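Putative ABC transporter (Thermobispora bispora, PDB 4PE6) probably binds a sugar or related small solute for an ABC transporter, as a two-lobed solute-binding protein. Local coordinates at residues 143-156 and 175-188. Sequence-based numbering, arbitrary orientation.
Sequences IGGKGNVIVVRGVV and YPQVKTVATVTGMC. With LTH ((2R,3S)-2,3,4-trihydroxybutanoic acid), chain C.
From Gly-147 with Val-178 to Arg-153 with Thr-185, strands 147-153 and 178-185 pair in parallel, their axes 18° apart. With helix 159-173 they form a beta-alpha-beta unit of the periplasmic binding protein fold, and strand 178-185 is the outermost on this side of the sheet. The register slips by one residue at Val-181, a beta bulge: Val-181 N bonds to Val-149 O (2.9 Å), yet Val-151 N donates to Ala-182 O. Beyond the slip, Arg-153 N bonds to Val-184 O at 2.8 Å and 170° at the hydrogen. Val-181, the extra residue of the bulge, sets CG1 3.7 Å from Asn-148 OD1, the two side chains crossing at about a right angle, while Asn-148 ND2 bonds to Thr-206 O.

On the face toward helix 159-173, Val-178 touches Leu-172 of that helix and spreads two methyls: CG1, anti to the backbone N (chi1 172°), meets Val-149 CG2 at 3.7 Å, and CG2 rests 3.5 Å from Gly-145 C. An alanine here lacks both methyls and is likely to leave a gap between Val-149, the Gly-145 turn and Leu-172.

At the C-terminal ends Arg-153 O accepts Gly-186 N (2.8 Å) and a water that also bonds Cys-188 N. The loops that follow reach the ligand: Val-155 CG2 lies 3.6 Å from carboxylate atom O of LTH, and Cys-188 SG, disulfide-bonded to Cys-213, lies 3.6 Å from its O1.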
loop_
_atom_site.group_PDB
_atom_site.type_symbol
_atom_site.label_atom_id
_atom_site.label_comp_id
_atom_site.label_asym_id
_atom_site.label_seq_id
_atom_site.Cartn_x
_atom_site.Cartn_y
_atom_site.Cartn_z
ATOM N N ILE A 143 -15.530 5.736 18.811
ATOM C CA ILE A 143 -16.947 5.399 19.004
ATOM C C ILE A 143 -17.181 4.859 20.423
ATOM O O ILE A 143 -18.174 4.173 20.710
ATOM C CB ILE A 143 -17.471 4.445 17.894
ATOM C CG1 ILE A 143 -16.760 3.088 17.924
ATOM C CG2 ILE A 143 -17.269 5.088 16.530
ATOM C CD1 ILE A 143 -17.382 2.014 17.052
ATOM N N GLY A 144 -16.249 5.160 21.316
ATOM C CA GLY A 144 -16.393 4.779 22.712
ATOM C C GLY A 144 -16.334 3.283 22.977
ATOM O O GLY A 144 -16.798 2.833 24.014
ATOM N N GLY A 145 -15.734 2.517 22.067
ATOM C CA GLY A 145 -15.575 1.084 22.269
ATOM C C GLY A 145 -16.869 0.295 22.207
ATOM O O GLY A 145 -16.957 -0.808 22.737
ATOM N N LYS A 146 -17.878 0.851 21.549
ATOM C CA LYS A 146 -19.146 0.163 21.402
ATOM C C LYS A 146 -19.850 0.651 20.144
ATOM O O LYS A 146 -19.563 1.732 19.640
ATOM C CB LYS A 146 -20.043 0.417 22.618
ATOM C CG LYS A 146 -20.552 1.845 22.736
ATOM C CD LYS A 146 -21.784 1.931 23.626
ATOM C CE LYS A 146 -22.234 3.377 23.814
ATOM N NZ LYS A 146 -21.319 4.151 24.714
ATOM N N GLY A 147 -20.761 -0.169 19.644
ATOM C CA GLY A 147 -21.535 0.156 18.470
ATOM C C GLY A 147 -21.344 -0.867 17.382
ATOM O O GLY A 147 -20.848 -1.981 17.623
ATOM N N ASN A 148 -21.760 -0.487 16.174
ATOM C CA ASN A 148 -21.745 -1.381 15.043
ATOM C C ASN A 148 -20.703 -0.931 14.028
ATOM O O ASN A 148 -20.581 0.257 13.718
ATOM C CB ASN A 148 -23.125 -1.422 14.384
ATOM C CG ASN A 148 -24.195 -1.989 15.293
ATOM O OD1 ASN A 148 -23.951 -2.941 16.056
ATOM N ND2 ASN A 148 -25.408 -1.443 15.191
ATOM N N VAL A 149 -19.936 -1.885 13.527
ATOM C CA VAL A 149 -18.932 -1.590 12.519
ATOM C C VAL A 149 -19.004 -2.488 11.298
ATOM O O VAL A 149 -19.463 -3.656 11.371
ATOM C CB VAL A 149 -17.503 -1.664 13.085
ATOM C CG1 VAL A 149 -17.326 -0.664 14.203
ATOM C CG2 VAL A 149 -17.181 -3.074 13.543
ATOM N N ILE A 150 -18.521 -1.945 10.175
ATOM C CA ILE A 150 -18.326 -2.732 8.969
ATOM C C ILE A 150 -16.818 -2.854 8.734
ATOM O O ILE A 150 -16.093 -1.875 8.857
ATOM C CB ILE A 150 -19.005 -2.082 7.752
ATOM C CG1 ILE A 150 -20.521 -2.137 7.910
ATOM C CG2 ILE A 150 -18.556 -2.738 6.448
ATOM C CD1 ILE A 150 -21.285 -1.460 6.793
ATOM N N VAL A 151 -16.358 -4.061 8.426
ATOM C CA VAL A 151 -14.979 -4.273 8.010
ATOM C C VAL A 151 -14.957 -4.403 6.494
ATOM O O VAL A 151 -15.644 -5.259 5.928
ATOM C CB VAL A 151 -14.380 -5.553 8.641
ATOM C CG1 VAL A 151 -12.919 -5.755 8.222
ATOM C CG2 VAL A 151 -14.491 -5.498 10.156
ATOM N N VAL A 152 -14.123 -3.588 5.856
ATOM C CA VAL A 152 -13.902 -3.652 4.429
ATOM C C VAL A 152 -12.479 -4.100 4.198
ATOM O O VAL A 152 -11.536 -3.374 4.493
ATOM C CB VAL A 152 -14.097 -2.284 3.750
ATOM C CG1 VAL A 152 -13.865 -2.423 2.262
ATOM C CG2 VAL A 152 -15.473 -1.682 4.056
ATOM N N ARG A 153 -12.320 -5.314 3.699
ATOM C CA ARG A 153 -11.009 -5.869 3.451
ATOM C C ARG A 153 -10.318 -5.236 2.247
ATOM O O ARG A 153 -10.958 -4.692 1.318
ATOM C CB ARG A 153 -11.102 -7.376 3.272
ATOM C CG ARG A 153 -11.617 -8.068 4.521
ATOM C CD ARG A 153 -11.674 -9.588 4.393
ATOM N NE ARG A 153 -10.355 -10.166 4.204
ATOM C CZ ARG A 153 -10.089 -11.477 4.287
ATOM N NH1 ARG A 153 -11.049 -12.341 4.522
ATOM N NH2 ARG A 153 -8.864 -11.926 4.106
ATOM N N GLY A 154 -8.996 -5.334 2.268
ATOM C CA GLY A 154 -8.156 -4.751 1.225
ATOM C C GLY A 154 -7.933 -5.644 0.021
ATOM O O GLY A 154 -8.890 -6.208 -0.534
ATOM N N VAL A 155 -6.675 -5.745 -0.403
ATOM C CA VAL A 155 -6.307 -6.521 -1.580
ATOM C C VAL A 155 -6.283 -8.004 -1.216
ATOM O O VAL A 155 -5.216 -8.601 -1.038
ATOM C CB VAL A 155 -4.987 -6.026 -2.203
ATOM C CG1 VAL A 155 -4.656 -6.751 -3.488
ATOM C CG2 VAL A 155 -5.113 -4.521 -2.518
ATOM N N VAL A 156 -7.487 -8.588 -1.159
ATOM C CA VAL A 156 -7.676 -10.002 -0.749
ATOM C C VAL A 156 -6.890 -10.923 -1.668
ATOM O O VAL A 156 -6.920 -10.787 -2.892
ATOM C CB VAL A 156 -9.177 -10.387 -0.694
ATOM C CG1 VAL A 156 -9.386 -11.892 -0.477
ATOM C CG2 VAL A 156 -9.887 -9.600 0.414
ATOM N N TYR A 175 -12.455 -5.243 21.956
ATOM C CA TYR A 175 -13.651 -4.433 22.180
ATOM C C TYR A 175 -14.929 -5.299 22.052
ATOM O O TYR A 175 -15.608 -5.280 21.020
ATOM C CB TYR A 175 -13.680 -3.245 21.195
ATOM C CG TYR A 175 -12.535 -2.254 21.341
ATOM C CD1 TYR A 175 -11.274 -2.522 20.805
ATOM C CD2 TYR A 175 -12.713 -1.046 22.007
ATOM C CE1 TYR A 175 -10.233 -1.626 20.939
ATOM C CE2 TYR A 175 -11.677 -0.136 22.138
ATOM C CZ TYR A 175 -10.439 -0.423 21.601
ATOM O OH TYR A 175 -9.404 0.480 21.740
ATOM N N PRO A 176 -15.273 -6.056 23.112
ATOM C CA PRO A 176 -16.439 -6.953 23.153
ATOM C C PRO A 176 -17.773 -6.277 22.838
ATOM O O PRO A 176 -18.669 -6.923 22.330
ATOM C CB PRO A 176 -16.466 -7.431 24.618
ATOM C CG PRO A 176 -15.076 -7.279 25.097
ATOM C CD PRO A 176 -14.527 -6.078 24.386
ATOM N N GLN A 177 -17.914 -4.997 23.152
ATOM C CA GLN A 177 -19.170 -4.299 22.916
ATOM C C GLN A 177 -19.277 -3.761 21.487
ATOM O O GLN A 177 -20.270 -3.140 21.141
ATOM C CB GLN A 177 -19.346 -3.146 23.913
ATOM C CG GLN A 177 -19.237 -3.560 25.374
ATOM C CD GLN A 177 -20.168 -4.701 25.710
ATOM O OE1 GLN A 177 -19.746 -5.727 26.253
ATOM N NE2 GLN A 177 -21.447 -4.537 25.381
ATOM N N VAL A 178 -18.253 -3.972 20.671
ATOM C CA VAL A 178 -18.347 -3.646 19.253
ATOM C C VAL A 178 -18.781 -4.888 18.485
ATOM O O VAL A 178 -18.252 -5.969 18.712
ATOM C CB VAL A 178 -17.015 -3.078 18.724
ATOM C CG1 VAL A 178 -17.034 -2.923 17.209
ATOM C CG2 VAL A 178 -16.762 -1.732 19.386
ATOM N N LYS A 179 -19.758 -4.714 17.594
ATOM C CA LYS A 179 -20.321 -5.784 16.793
ATOM C C LYS A 179 -19.999 -5.510 15.323
ATOM O O LYS A 179 -20.224 -4.392 14.825
ATOM C CB LYS A 179 -21.846 -5.848 16.954
ATOM C CG LYS A 179 -22.347 -6.074 18.382
ATOM C CD LYS A 179 -21.837 -7.402 18.933
ATOM C CE LYS A 179 -22.523 -7.814 20.235
ATOM N NZ LYS A 179 -21.868 -7.223 21.440
ATOM N N THR A 180 -19.462 -6.524 14.644
ATOM C CA THR A 180 -19.221 -6.430 13.221
ATOM C C THR A 180 -20.525 -6.825 12.544
ATOM O O THR A 180 -20.950 -7.969 12.655
ATOM C CB THR A 180 -18.050 -7.325 12.745
ATOM O OG1 THR A 180 -16.815 -6.869 13.302
ATOM C CG2 THR A 180 -17.919 -7.269 11.248
ATOM N N VAL A 181 -21.170 -5.884 11.871
ATOM C CA VAL A 181 -22.471 -6.146 11.264
ATOM C C VAL A 181 -22.361 -6.576 9.811
ATOM O O VAL A 181 -23.344 -7.071 9.243
ATOM C CB VAL A 181 -23.463 -4.961 11.403
ATOM C CG1 VAL A 181 -23.857 -4.767 12.870
ATOM C CG2 VAL A 181 -22.906 -3.680 10.794
ATOM N N ALA A 182 -21.182 -6.381 9.210
ATOM C CA ALA A 182 -20.880 -6.910 7.886
ATOM C C ALA A 182 -19.380 -6.887 7.601
ATOM O O ALA A 182 -18.653 -5.997 8.070
ATOM C CB ALA A 182 -21.630 -6.128 6.811
ATOM N N THR A 183 -18.918 -7.898 6.875
ATOM C CA THR A 183 -17.593 -7.897 6.289
ATOM C C THR A 183 -17.695 -7.999 4.764
ATOM O O THR A 183 -18.373 -8.882 4.216
ATOM C CB THR A 183 -16.745 -9.049 6.838
ATOM O OG1 THR A 183 -16.829 -9.034 8.275
ATOM C CG2 THR A 183 -15.281 -8.919 6.404
ATOM N N VAL A 184 -16.991 -7.107 4.090
ATOM C CA VAL A 184 -16.944 -7.093 2.647
ATOM C C VAL A 184 -15.523 -6.894 2.130
ATOM O O VAL A 184 -14.613 -6.616 2.905
ATOM C CB VAL A 184 -17.885 -6.024 2.080
ATOM C CG1 VAL A 184 -19.297 -6.313 2.547
ATOM C CG2 VAL A 184 -17.451 -4.612 2.475
ATOM N N THR A 185 -15.347 -7.053 0.822
ATOM C CA THR A 185 -14.065 -6.808 0.156
ATOM C C THR A 185 -14.112 -5.512 -0.659
ATOM O O THR A 185 -14.983 -5.332 -1.521
ATOM C CB THR A 185 -13.697 -7.937 -0.795
ATOM O OG1 THR A 185 -13.516 -9.155 -0.065
ATOM C CG2 THR A 185 -12.416 -7.601 -1.575
ATOM N N GLY A 186 -13.145 -4.644 -0.413
ATOM C CA GLY A 186 -13.031 -3.368 -1.111
ATOM C C GLY A 186 -11.846 -3.244 -2.057
ATOM O O GLY A 186 -11.836 -2.339 -2.882
HETATM N N MSE A 187 -10.837 -4.118 -1.933
HETATM C CA MSE A 187 -9.598 -4.034 -2.750
HETATM C C MSE A 187 -8.837 -2.704 -2.588
HETATM O O MSE A 187 -8.085 -2.312 -3.464
HETATM C CB MSE A 187 -9.869 -4.326 -4.247
HETATM C CG MSE A 187 -10.672 -5.595 -4.523
HETATM SE SE MSE A 187 -9.739 -7.245 -3.956
HETATM C CE MSE A 187 -8.301 -7.302 -5.281
ATOM N N CYS A 188 -8.993 -2.052 -1.433
ATOM C CA CYS A 188 -8.487 -0.668 -1.177
ATOM C C CYS A 188 -8.848 0.292 -2.311
ATOM O O CYS A 188 -8.083 1.192 -2.658
ATOM C CB CYS A 188 -6.982 -0.623 -0.920
ATOM S SG CYS A 188 -6.357 -1.961 0.112
HETATM O O1 LTH C . -3.363 -0.471 -1.116
HETATM C C1 LTH C . -2.654 -1.339 -1.748
HETATM O O LTH C . -2.871 -1.764 -2.903
HETATM C C2 LTH C . -1.357 -1.850 -1.076
HETATM O O2 LTH C . -0.709 -2.857 -1.893
HETATM C C3 LTH C . -1.628 -2.470 0.279
HETATM O O3 LTH C . -2.539 -3.558 0.139
HETATM C C4 LTH C . -0.304 -3.012 0.852
HETATM O O4 LTH C . 0.541 -1.853 1.076
HETATM O O HOH W 1 -15.852 -3.040 23.896
HETATM O O HOH W 2 -10.830 -1.912 0.788
#